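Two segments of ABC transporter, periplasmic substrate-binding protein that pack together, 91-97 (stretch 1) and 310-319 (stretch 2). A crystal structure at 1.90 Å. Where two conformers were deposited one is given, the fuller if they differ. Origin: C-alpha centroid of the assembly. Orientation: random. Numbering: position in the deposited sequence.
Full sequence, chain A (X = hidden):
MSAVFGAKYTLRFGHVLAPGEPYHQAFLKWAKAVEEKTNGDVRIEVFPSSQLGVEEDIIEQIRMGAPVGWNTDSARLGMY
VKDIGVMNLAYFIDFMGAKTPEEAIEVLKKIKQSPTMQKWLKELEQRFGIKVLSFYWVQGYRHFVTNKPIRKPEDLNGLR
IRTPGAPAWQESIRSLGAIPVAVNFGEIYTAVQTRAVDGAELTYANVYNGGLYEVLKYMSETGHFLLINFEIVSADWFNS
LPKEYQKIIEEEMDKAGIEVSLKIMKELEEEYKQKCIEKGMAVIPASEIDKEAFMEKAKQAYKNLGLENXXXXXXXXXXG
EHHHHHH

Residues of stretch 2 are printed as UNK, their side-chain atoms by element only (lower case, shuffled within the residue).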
# COMPACT_ATOMS: atom_id res chain seq x y z
N TYR A 91 -10.14 -4.97 -4.82
CA TYR A 91 -11.17 -4.01 -5.30
C TYR A 91 -11.79 -3.07 -4.27
O TYR A 91 -12.71 -2.35 -4.63
CB TYR A 91 -12.28 -4.71 -6.11
CG TYR A 91 -11.73 -5.31 -7.37
CD1 TYR A 91 -11.49 -6.66 -7.46
CD2 TYR A 91 -11.38 -4.50 -8.45
CE1 TYR A 91 -10.93 -7.20 -8.61
CE2 TYR A 91 -10.84 -5.04 -9.61
CZ TYR A 91 -10.63 -6.38 -9.68
OH TYR A 91 -10.06 -6.93 -10.82
N PHE A 92 -11.26 -3.03 -3.04
CA PHE A 92 -11.74 -2.08 -2.03
C PHE A 92 -12.01 -0.67 -2.58
O PHE A 92 -13.10 -0.12 -2.37
CB PHE A 92 -10.79 -2.01 -0.80
CG PHE A 92 -11.14 -0.89 0.16
CD1 PHE A 92 -12.15 -1.07 1.10
CD2 PHE A 92 -10.52 0.34 0.08
CE1 PHE A 92 -12.52 -0.03 1.96
CE2 PHE A 92 -10.89 1.39 0.91
CZ PHE A 92 -11.88 1.20 1.88
N ILE A 93 -11.05 -0.04 -3.24
CA ILE A 93 -11.27 1.36 -3.64
C ILE A 93 -12.39 1.44 -4.70
O ILE A 93 -13.06 2.47 -4.84
CB ILE A 93 -9.97 2.08 -4.13
CG1 ILE A 93 -10.03 3.57 -3.81
CG2 ILE A 93 -9.75 1.89 -5.61
CD1 ILE A 93 -9.77 3.90 -2.34
N ASP A 94 -12.60 0.35 -5.44
CA ASP A 94 -13.66 0.32 -6.46
C ASP A 94 -15.02 0.15 -5.83
O ASP A 94 -15.97 0.81 -6.23
CB ASP A 94 -13.43 -0.79 -7.49
CG ASP A 94 -12.45 -0.39 -8.56
OD1 ASP A 94 -12.90 0.03 -9.65
OD2 ASP A 94 -11.24 -0.44 -8.30
N PHE A 95 -15.12 -0.73 -4.85
CA PHE A 95 -16.32 -0.84 -4.03
C PHE A 95 -16.65 0.46 -3.31
O PHE A 95 -17.81 0.73 -3.05
CB PHE A 95 -16.18 -1.97 -3.02
CG PHE A 95 -16.03 -3.34 -3.64
CD1 PHE A 95 -16.78 -3.71 -4.74
CD2 PHE A 95 -15.20 -4.28 -3.07
CE1 PHE A 95 -16.67 -4.98 -5.29
CE2 PHE A 95 -15.07 -5.54 -3.61
CZ PHE A 95 -15.80 -5.89 -4.72
N MSE A 96 -15.64 1.26 -2.98
CA MSE A 96 -15.92 2.56 -2.36
C MSE A 96 -16.33 3.62 -3.39
O MSE A 96 -16.68 4.75 -3.02
CB MSE A 96 -14.73 3.04 -1.52
CG MSE A 96 -14.31 2.08 -0.41
SE MSE A 96 -15.71 1.71 0.92
CE MSE A 96 -16.11 3.55 1.46
N GLY A 97 -16.27 3.26 -4.67
CA GLY A 97 -16.76 4.11 -5.76
C GLY A 97 -15.72 4.92 -6.52
O GLY A 97 -16.08 5.73 -7.39
N UNK A 310 -17.32 -4.51 7.73
CA UNK A 310 -16.39 -3.37 7.73
C UNK A 310 -16.52 -2.53 6.48
O UNK A 310 -16.54 -1.31 6.56
c UNK A 310 -14.94 -3.86 7.90
N UNK A 311 -16.57 -3.18 5.32
CA UNK A 311 -16.72 -2.48 4.02
C UNK A 311 -18.04 -1.70 3.96
O UNK A 311 -18.08 -0.50 3.65
c UNK A 311 -16.66 -3.50 2.87
c UNK A 311 -17.11 -4.15 0.48
c UNK A 311 -15.85 -2.06 0.97
c UNK A 311 -16.94 -2.99 1.44
N UNK A 312 -19.12 -2.40 4.27
CA UNK A 312 -20.47 -1.82 4.27
C UNK A 312 -20.58 -0.62 5.20
O UNK A 312 -21.15 0.43 4.85
c UNK A 312 -21.68 -3.92 3.55
o UNK A 312 -21.77 -3.54 2.38
n UNK A 312 -21.74 -5.20 3.91
c UNK A 312 -21.48 -2.90 4.66
N UNK A 313 -19.98 -0.77 6.38
CA UNK A 313 -19.94 0.32 7.33
C UNK A 313 -19.25 1.53 6.75
O UNK A 313 -19.72 2.64 6.91
o UNK A 313 -21.75 0.23 10.32
c UNK A 313 -19.50 0.92 9.76
c UNK A 313 -19.28 -0.10 8.64
n UNK A 313 -21.40 2.44 10.06
c UNK A 313 -20.99 1.17 10.07
N UNK A 314 -18.13 1.33 6.06
CA UNK A 314 -17.44 2.44 5.40
C UNK A 314 -18.25 3.04 4.23
O UNK A 314 -18.25 4.27 4.02
c UNK A 314 -16.03 2.02 4.92
c UNK A 314 -14.92 1.97 5.98
c UNK A 314 -13.60 1.44 5.39
c UNK A 314 -14.71 3.36 6.62
N UNK A 315 -18.92 2.17 3.47
CA UNK A 315 -19.76 2.61 2.32
C UNK A 315 -20.85 3.61 2.78
O UNK A 315 -21.00 4.71 2.21
c UNK A 315 -19.34 0.64 0.77
c UNK A 315 -21.51 1.86 0.67
c UNK A 315 -19.71 -0.80 0.43
c UNK A 315 -20.40 1.40 1.59
N UNK A 316 -21.56 3.21 3.83
CA UNK A 316 -22.58 4.05 4.48
C UNK A 316 -22.15 5.49 4.80
O UNK A 316 -22.83 6.45 4.42
c UNK A 316 -24.46 3.37 7.82
n UNK A 316 -25.82 3.38 9.88
c UNK A 316 -24.00 4.19 6.62
c UNK A 316 -25.33 4.21 8.75
c UNK A 316 -23.02 3.38 5.78
N UNK A 317 -21.04 5.64 5.52
CA UNK A 317 -20.63 6.95 6.02
C UNK A 317 -20.02 7.83 4.93
O UNK A 317 -20.07 9.08 5.00
o UNK A 317 -19.72 4.44 10.01
c UNK A 317 -20.36 6.06 8.39
c UNK A 317 -19.41 5.51 9.43
c UNK A 317 -19.67 6.76 7.21
o UNK A 317 -18.36 6.14 9.69
N UNK A 318 -19.45 7.20 3.91
CA UNK A 318 -18.84 7.94 2.80
C UNK A 318 -19.86 8.42 1.74
O UNK A 318 -19.64 9.47 1.13
c UNK A 318 -17.06 7.91 1.04
c UNK A 318 -16.71 6.67 3.18
c UNK A 318 -17.73 7.11 2.13
N UNK A 319 -20.97 7.70 1.56
CA UNK A 319 -22.01 8.06 0.54
C UNK A 319 -22.69 9.45 0.66
O UNK A 319 -23.67 9.74 -0.05
c UNK A 319 -23.06 6.94 0.38
c UNK A 319 -23.68 4.81 -0.93
c UNK A 319 -23.24 3.91 -2.10
n UNK A 319 -23.97 2.61 -2.23
c UNK A 319 -22.59 5.83 -0.57

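Stretch 2 is helical through position 318 and packs against the short helix of stretch 1, so its side chains divide by the helical repeat into those that meet Phe-92, Phe-95 and Met-96 and those that do not.

Position 310 carries a single carbon, a lone CB out of reach of stretch 1. It is Ala-310, buried all the same.

At position 311 there are four carbons, forked at the second. One tip of the fork lies 3.8 Å from Phe-92 CD1, 4.0 Å from Phe-95 CB and 3.8 Å from Met-96 SE. A fork one bond beyond CB means leucine, and the tip is CD1 of Leu-311. The CA-to-CB bond runs sideways, but chi1 t and chi2 p carry the end of the side chain among all three partners.

Position 312 has two carbons, the second carrying one oxygen and one nitrogen: a short amide, Asn-312. CB points away from stretch 1, and the residue is exposed.

Position 313 has three carbons, the third bearing one oxygen and one nitrogen. The amide is one carbon longer, which gives Gln-313, out of reach of stretch 1.

Position 314 again shows four carbons forked at the second, now with CB pointing toward stretch 1. One tip sits 3.9 Å from Phe-92 CE1, at the ring's edge and near its plane, while CB is 3.8 Å from Met-96 CE. This is Leu-314, and the tip is its CD1.

Position 315 has four carbons, but the fork is at the first and one arm is two carbons long. The first carbon of that longer arm lies 3.8 Å from Met-96 SE and 4.1 Å from Phe-95 O. A fork at CB with one two-carbon arm is the signature of isoleucine, and that carbon is CG1 of Ile-315.

Position 316 is a row of four carbons ending in nitrogen: Lys-316, fully extended with every chi t, its CB directed away.

Position 317 has three carbons, the third carrying two oxygens, so it is Glu-317. Its OE2 accepts a hydrogen bond from Gln-313 NE2 at 2.6 Å, linking polar side chains one helical turn apart without engaging stretch 1.

Position 318 has one carbon carrying two more. The CA-to-CB bond points toward stretch 1, and one of the two outer carbons lies 3.6 Å from Met-96 CE. This is the beta-branched Val-318, and that carbon is CG2.

Position 319 repeats the row of four carbons ending in nitrogen, and the side chain makes no contact with stretch 1. Lys-319 is the first residue to leave helical geometry.

The rule is apolar packing at 311, 314, 315 and 318, with no hydrogen bond crossing between the stretches. Met-96, a selenomethionine, gives the most area and touches all four positions; its chi angles, all m, bring CE within 3.4 Å of Leu-314 O. That oxygen already accepts a backbone hydrogen bond from Val-318 N, so the methyl packs against a carbonyl whose hydrogen bond is already made within the helix. Shape and spacing, rather than polar pairing, define this contact.

Stretch 2 (310-319) ALNQLIKEVK
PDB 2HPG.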